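Local structure of CBIX (Paracoccus pantotrophus, 4CCS) at residues A125-G130 and V188-P193; A134-A139 and I158-F163. The protein catalyses the terminal step of siroheme biosynthesis in denitrifying bacteria, probably by inserting iron into sirohydrochlorin as a chelatase. One frame throughout, in Å; residues are numbered along the deposited sequence.

Interaction 1 of 2, residues A125-G130 and V188-P193; sequences AAHGSG and VTDDLP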
ATOM      1  N   ALA A 125      -6.929   7.588  -4.396  1.00 15.57           N
ATOM      2  CA  ALA A 125      -5.736   8.388  -4.717  1.00 15.24           C
ATOM      3  C   ALA A 125      -4.492   7.523  -4.602  1.00 17.70           C
ATOM      4  O   ALA A 125      -4.293   6.878  -3.584  1.00 17.49           O
ATOM      5  CB  ALA A 125      -5.640   9.588  -3.779  1.00 16.02           C
ATOM      6  N   ALA A 126      -3.660   7.476  -5.649  1.00 13.54           N
ATOM      7  CA  ALA A 126      -2.483   6.620  -5.625  1.00 13.90           C
ATOM      8  C   ALA A 126      -1.294   7.278  -6.319  1.00 17.32           C
ATOM      9  O   ALA A 126      -1.469   8.246  -7.065  1.00 16.73           O
ATOM     10  CB  ALA A 126      -2.813   5.273  -6.279  1.00 14.53           C
ATOM     11  N   HIS A 127      -0.085   6.770  -6.052  1.00 14.54           N
ATOM     12  CA  HIS A 127       1.124   7.314  -6.659  1.00 15.32           C
ATOM     13  C   HIS A 127       1.094   7.152  -8.177  1.00 21.05           C
ATOM     14  O   HIS A 127       1.395   8.098  -8.905  1.00 20.29           O
ATOM     15  CB  HIS A 127       2.388   6.645  -6.075  1.00 16.16           C
ATOM     16  CG  HIS A 127       3.667   7.277  -6.550  1.00 19.56           C
ATOM     17  ND1 HIS A 127       4.091   8.509  -6.063  1.00 21.36           N
ATOM     18  CD2 HIS A 127       4.598   6.808  -7.416  1.00 21.45           C
ATOM     19  CE1 HIS A 127       5.253   8.755  -6.654  1.00 21.05           C
ATOM     20  NE2 HIS A 127       5.607   7.754  -7.468  1.00 21.36           N
ATOM     21  N   GLY A 128       0.713   5.960  -8.652  1.00 19.34           N
ATOM     22  CA  GLY A 128       0.733   5.653 -10.073  1.00 20.21           C
ATOM     23  C   GLY A 128       2.203   5.432 -10.467  1.00 24.99           C
ATOM     24  O   GLY A 128       3.040   5.164  -9.608  1.00 22.15           O
ATOM     25  N   SER A 129       2.520   5.554 -11.758  1.00 26.99           N
ATOM     26  CA  SER A 129       3.889   5.357 -12.251  1.00 28.83           C
ATOM     27  C   SER A 129       4.043   5.974 -13.626  1.00 37.31           C
ATOM     28  O   SER A 129       3.104   5.942 -14.426  1.00 36.21           O
ATOM     29  CB  SER A 129       4.227   3.866 -12.325  1.00 31.96           C
ATOM     30  OG  SER A 129       5.540   3.633 -12.809  1.00 41.01           O
ATOM     31  N   GLY A 130       5.234   6.508 -13.903  1.00 38.36           N
ATOM     32  CA  GLY A 130       5.557   7.068 -15.217  1.00 40.05           C
ATOM     33  C   GLY A 130       6.280   6.016 -16.090  1.00 46.72           C
ATOM     34  O   GLY A 130       6.362   6.187 -17.307  1.00 47.31           O
ATOM     35  N   VAL A 188       3.234  10.580   2.773  1.00 15.73           N
ATOM     36  CA  VAL A 188       3.639  11.956   3.135  1.00 16.26           C
ATOM     37  C   VAL A 188       4.437  12.622   2.002  1.00 18.52           C
ATOM     38  O   VAL A 188       4.150  13.771   1.661  1.00 17.54           O
ATOM     39  CB  VAL A 188       4.372  11.985   4.516  1.00 21.82           C
ATOM     40  CG1 VAL A 188       5.027  13.343   4.793  1.00 22.16           C
ATOM     41  CG2 VAL A 188       3.403  11.626   5.649  1.00 21.80           C
ATOM     42  N   THR A 189       5.375  11.881   1.372  1.00 15.51           N
ATOM     43  CA  THR A 189       6.183  12.391   0.234  1.00 15.95           C
ATOM     44  C   THR A 189       5.317  12.995  -0.893  1.00 19.21           C
ATOM     45  O   THR A 189       5.666  14.048  -1.441  1.00 18.70           O
ATOM     46  CB  THR A 189       7.094  11.281  -0.295  1.00 21.71           C
ATOM     47  OG1 THR A 189       8.006  10.909   0.740  1.00 20.65           O
ATOM     48  CG2 THR A 189       7.866  11.666  -1.577  1.00 24.85           C
ATOM     49  N   ASP A 190       4.193  12.347  -1.219  1.00 16.41           N
ATOM     50  CA  ASP A 190       3.321  12.782  -2.307  1.00 15.96           C
ATOM     51  C   ASP A 190       2.470  14.012  -2.003  1.00 21.70           C
ATOM     52  O   ASP A 190       1.911  14.602  -2.941  1.00 22.86           O
ATOM     53  CB  ASP A 190       2.458  11.620  -2.791  1.00 16.93           C
ATOM     54  CG  ASP A 190       3.183  10.694  -3.753  1.00 19.58           C
ATOM     55  OD1 ASP A 190       4.412  10.880  -3.961  1.00 19.51           O
ATOM     56  OD2 ASP A 190       2.540   9.795  -4.288  1.00 20.99           O
ATOM     57  N   ASP A 191       2.404  14.434  -0.723  1.00 17.61           N
ATOM     58  CA  ASP A 191       1.677  15.634  -0.294  1.00 17.34           C
ATOM     59  C   ASP A 191       0.254  15.738  -0.886  1.00 20.21           C
ATOM     60  O   ASP A 191      -0.092  16.717  -1.563  1.00 18.71           O
ATOM     61  CB  ASP A 191       2.512  16.900  -0.585  1.00 19.40           C
ATOM     62  CG  ASP A 191       2.105  18.148   0.183  1.00 25.88           C
ATOM     63  OD1 ASP A 191       1.162  18.065   1.002  1.00 24.33           O
ATOM     64  OD2 ASP A 191       2.702  19.218  -0.070  1.00 31.72           O
ATOM     65  N   LEU A 192      -0.563  14.706  -0.626  1.00 17.92           N
ATOM     66  CA  LEU A 192      -1.968  14.668  -1.044  1.00 18.91           C
ATOM     67  C   LEU A 192      -2.767  15.868  -0.514  1.00 22.30           C
ATOM     68  O   LEU A 192      -3.606  16.369  -1.267  1.00 21.16           O
ATOM     69  CB  LEU A 192      -2.648  13.361  -0.591  1.00 19.90           C
ATOM     70  CG  LEU A 192      -2.679  12.214  -1.586  1.00 27.07           C
ATOM     71  CD1 LEU A 192      -1.285  11.712  -1.894  1.00 28.44           C
ATOM     72  CD2 LEU A 192      -3.509  11.069  -1.031  1.00 29.31           C
ATOM     73  N   PRO A 193      -2.505  16.368   0.742  1.00 20.74           N
ATOM     74  CA  PRO A 193      -3.271  17.540   1.197  1.00 20.42           C
ATOM     75  C   PRO A 193      -3.154  18.750   0.277  1.00 23.61           C
ATOM     76  O   PRO A 193      -4.173  19.373   0.013  1.00 23.98           O
ATOM     77  CB  PRO A 193      -2.725  17.795   2.596  1.00 22.27           C
ATOM     78  CG  PRO A 193      -2.392  16.439   3.082  1.00 26.52           C
ATOM     79  CD  PRO A 193      -1.790  15.759   1.890  1.00 22.43           C
TER

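Interaction 2 of 2, residues A134-A139 and I158-F163; sequences APSEAA and IEEAPF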
ATOM      1  N   ALA A 134       1.160  -0.986 -14.699  1.00 30.24           N
ATOM      2  CA  ALA A 134       0.695  -1.879 -13.626  1.00 29.38           C
ATOM      3  C   ALA A 134       0.085  -1.160 -12.376  1.00 29.71           C
ATOM      4  O   ALA A 134      -0.996  -1.585 -11.951  1.00 28.17           O
ATOM      5  CB  ALA A 134       1.808  -2.833 -13.210  1.00 30.27           C
ATOM      6  N   PRO A 135       0.718  -0.087 -11.806  1.00 24.71           N
ATOM      7  CA  PRO A 135       0.090   0.580 -10.641  1.00 24.02           C
ATOM      8  C   PRO A 135      -1.276   1.218 -10.921  1.00 25.69           C
ATOM      9  O   PRO A 135      -2.193   1.069 -10.107  1.00 24.30           O
ATOM     10  CB  PRO A 135       1.125   1.631 -10.230  1.00 25.85           C
ATOM     11  CG  PRO A 135       2.414   1.067 -10.674  1.00 30.46           C
ATOM     12  CD  PRO A 135       2.109   0.390 -11.977  1.00 26.22           C
ATOM     13  N   SER A 136      -1.428   1.927 -12.057  1.00 22.50           N
ATOM     14  CA  SER A 136      -2.725   2.542 -12.368  1.00 21.89           C
ATOM     15  C   SER A 136      -3.788   1.511 -12.726  1.00 24.49           C
ATOM     16  O   SER A 136      -4.951   1.713 -12.386  1.00 22.84           O
ATOM     17  CB  SER A 136      -2.607   3.622 -13.437  1.00 25.34           C
ATOM     18  OG  SER A 136      -2.201   3.092 -14.687  1.00 31.37           O
ATOM     19  N   GLU A 137      -3.400   0.397 -13.379  1.00 22.44           N
ATOM     20  CA  GLU A 137      -4.378  -0.669 -13.674  1.00 22.89           C
ATOM     21  C   GLU A 137      -4.868  -1.273 -12.347  1.00 25.09           C
ATOM     22  O   GLU A 137      -6.068  -1.489 -12.186  1.00 23.18           O
ATOM     23  CB  GLU A 137      -3.788  -1.772 -14.579  1.00 24.53           C
ATOM     24  CG  GLU A 137      -3.569  -1.348 -16.022  1.00 39.34           C
ATOM     25  CD  GLU A 137      -4.818  -1.107 -16.848  1.00 70.15           C
ATOM     26  OE1 GLU A 137      -5.395  -2.095 -17.357  1.00 73.00           O
ATOM     27  OE2 GLU A 137      -5.198   0.075 -17.019  1.00 65.76           O
ATOM     28  N   ALA A 138      -3.943  -1.468 -11.382  1.00 22.18           N
ATOM     29  CA  ALA A 138      -4.280  -1.999 -10.057  1.00 21.79           C
ATOM     30  C   ALA A 138      -5.207  -1.052  -9.275  1.00 24.33           C
ATOM     31  O   ALA A 138      -6.135  -1.530  -8.624  1.00 23.36           O
ATOM     32  CB  ALA A 138      -3.014  -2.294  -9.267  1.00 22.72           C
ATOM     33  N   ALA A 139      -4.971   0.287  -9.342  1.00 20.06           N
ATOM     34  CA  ALA A 139      -5.835   1.249  -8.651  1.00 19.03           C
ATOM     35  C   ALA A 139      -7.207   1.300  -9.303  1.00 21.77           C
ATOM     36  O   ALA A 139      -8.208   1.403  -8.591  1.00 21.38           O
ATOM     37  CB  ALA A 139      -5.192   2.634  -8.620  1.00 19.73           C
ATOM     38  N   ILE A 158      -0.527  10.736  -8.785  1.00 17.56           N
ATOM     39  CA  ILE A 158       0.504  11.766  -8.595  1.00 18.39           C
ATOM     40  C   ILE A 158       1.424  11.793  -9.834  1.00 22.25           C
ATOM     41  O   ILE A 158       1.762  12.875 -10.312  1.00 20.38           O
ATOM     42  CB  ILE A 158       1.271  11.527  -7.257  1.00 21.45           C
ATOM     43  CG1 ILE A 158       0.398  11.939  -6.051  1.00 21.85           C
ATOM     44  CG2 ILE A 158       2.614  12.299  -7.206  1.00 23.31           C
ATOM     45  CD1 ILE A 158      -0.287  10.868  -5.374  1.00 37.07           C
ATOM     46  N   GLU A 159       1.803  10.610 -10.358  1.00 19.98           N
ATOM     47  CA  GLU A 159       2.744  10.475 -11.475  1.00 21.08           C
ATOM     48  C   GLU A 159       2.151  10.463 -12.876  1.00 27.99           C
ATOM     49  O   GLU A 159       2.898  10.613 -13.846  1.00 30.35           O
ATOM     50  CB  GLU A 159       3.602   9.214 -11.298  1.00 22.96           C
ATOM     51  CG  GLU A 159       4.601   9.307 -10.168  1.00 33.07           C
ATOM     52  CD  GLU A 159       5.706  10.326 -10.362  1.00 52.47           C
ATOM     53  OE1 GLU A 159       6.399  10.270 -11.404  1.00 50.70           O
ATOM     54  OE2 GLU A 159       5.866  11.190  -9.471  1.00 44.36           O
ATOM     55  N   GLU A 160       0.842  10.269 -13.005  1.00 23.20           N
ATOM     56  CA  GLU A 160       0.241  10.137 -14.321  1.00 22.82           C
ATOM     57  C   GLU A 160      -1.170  10.650 -14.357  1.00 26.16           C
ATOM     58  O   GLU A 160      -1.781  10.871 -13.302  1.00 24.81           O
ATOM     59  CB  GLU A 160       0.293   8.658 -14.757  1.00 24.27           C
ATOM     60  CG  GLU A 160      -0.546   7.743 -13.880  1.00 29.64           C
ATOM     61  CD  GLU A 160      -0.372   6.267 -14.153  1.00 39.77           C
ATOM     62  OE1 GLU A 160      -0.826   5.795 -15.220  1.00 32.01           O
ATOM     63  OE2 GLU A 160       0.181   5.572 -13.273  1.00 21.50           O
ATOM     64  N   ALA A 161      -1.686  10.878 -15.578  1.00 23.20           N
ATOM     65  CA  ALA A 161      -3.055  11.325 -15.761  1.00 22.85           C
ATOM     66  C   ALA A 161      -3.978  10.107 -15.521  1.00 24.42           C
ATOM     67  O   ALA A 161      -3.587   8.991 -15.867  1.00 24.65           O
ATOM     68  CB  ALA A 161      -3.254  11.873 -17.176  1.00 23.89           C
ATOM     69  N   PRO A 162      -5.175  10.303 -14.926  1.00 19.67           N
ATOM     70  CA  PRO A 162      -5.739  11.565 -14.448  1.00 18.70           C
ATOM     71  C   PRO A 162      -5.020  12.013 -13.167  1.00 21.47           C
ATOM     72  O   PRO A 162      -4.909  11.225 -12.223  1.00 19.78           O
ATOM     73  CB  PRO A 162      -7.229  11.236 -14.248  1.00 20.93           C
ATOM     74  CG  PRO A 162      -7.260   9.758 -13.963  1.00 24.99           C
ATOM     75  CD  PRO A 162      -6.125   9.175 -14.769  1.00 20.89           C
ATOM     76  N   PHE A 163      -4.503  13.269 -13.169  1.00 17.79           N
ATOM     77  CA  PHE A 163      -3.796  13.881 -12.043  0.50 17.88           C
ATOM     78  C   PHE A 163      -4.789  14.100 -10.901  1.00 20.75           C
ATOM     79  O   PHE A 163      -5.913  14.508 -11.156  1.00 18.99           O
ATOM     80  CB  PHE A 163      -3.189  15.219 -12.503  0.50 20.03           C
ATOM     81  CG  PHE A 163      -2.242  15.895 -11.545  0.50 22.12           C
ATOM     82  CD1 PHE A 163      -1.494  15.155 -10.649  0.50 25.73           C
ATOM     83  CD2 PHE A 163      -2.034  17.263 -11.601  0.50 25.33           C
ATOM     84  CE1 PHE A 163      -0.615  15.778  -9.774  0.50 27.19           C
ATOM     85  CE2 PHE A 163      -1.134  17.880 -10.744  0.50 28.31           C
ATOM     86  CZ  PHE A 163      -0.433  17.133  -9.835  0.50 26.85           C
TER
HETATM   87  O   HOH W   1       0.510   2.884 -13.833  1.00 32.26           O

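Interaction 1 of 2, residues A125-G130 and V188-P193
The edge of the His-127 ring, not a face, meets the carboxylate of Asp-190. The two planes are nearly coplanar, 17° apart. This is a His-carboxylate hydrogen bond, set where strand 121-126 of the parallel sheet runs into its loop in this chelatase-family domain. His-127 ND1 donates to Asp-190 OD2 at 2.7 Å, and the N-H points almost straight at the oxygen (167°). The acceptor lies in the ring plane, and Asp-190 OD2 accepts with its syn lone pair. CG of His-127 is anti to the backbone N (chi1 -173°), which carries the ring out to the carboxylate. The bond helps hold the ring in this rotation. An asparagine in place of Asp-190 would probably weaken the hold on ND1 and leave the imidazole freer to turn. Ile-158 and Phe-181 also pack against Asp-190, and Glu-159 touches His-127. Asp-191, with positive phi, is at the N-cap of helix 192-199. The first residue of that helix, Leu-192, sends its CB toward the strand and also touches Pro-179. Its CD2 rests against Ala-125 CB at 3.8 Å.

Interaction 2 of 2, residues A134-A139 and I158-F163
The backbones of Ser-136, in the first turn of helix 134-146, and Glu-160, in the loop after strand 152-157, stay well apart, their CA atoms 8.4 Å from each other. The side chains close the gap. Both CB atoms point across it, and Glu-160 does most of the reaching. Beyond CG its chain is extended, with chi2 at -172°, and this delivers the carboxylate to the helix. Ser-136 OG donates to Glu-160 OE1 at 3.1 Å. The hydroxyl comes from above the carboxylate plane, 37° out of it. The carboxylate also lies close against the serine methylene: Ser-136 CB is 3.3 Å from Glu-160 OE1. A water makes a second link. It accepts from Ser-136 N at 2.8 Å and donates to Glu-160 OE2, also at 2.8 Å. Direct bond and water bridge therefore hold different oxygens of one carboxylate. The strongest polar partner of Glu-160 is the backbone N of Ser-129, which donates to OE2, so Glu-160 grips the loop leading into the helix as well as the helix itself. Ser-136 OG has a weak hydrogen bond to Arg-140 NH2, and Phe-157 of the strand packs on the serine. Strands 121-126 and 152-157 are parallel neighbours joined through helix 134-146. The contact thus ties the start of the helix to the loop leaving the second strand in a beta-alpha-beta crossover of the parallel sheet.

Both interactions are partly buried, with their centres about 10 Å apart. Ala-125, Leu-192 and Ser-136 are buried, while His-127, Asp-190 and Glu-160 are partly exposed. They share one end of the same parallel sheet. Interaction 2 is nested within the chain loop closed by interaction 1. Interaction 1 joins the end of strand 121-126 and the residue after it to the turn before helix 192-199 and the start of that helix, and mixes a polar pair with an apolar one. Interaction 2 has no apolar pair; a hydroxyl and a water meet one carboxylate. The loop 158-163 connects them: Glu-159 N is 2.9 Å from His-127 O, a probable hydrogen bond.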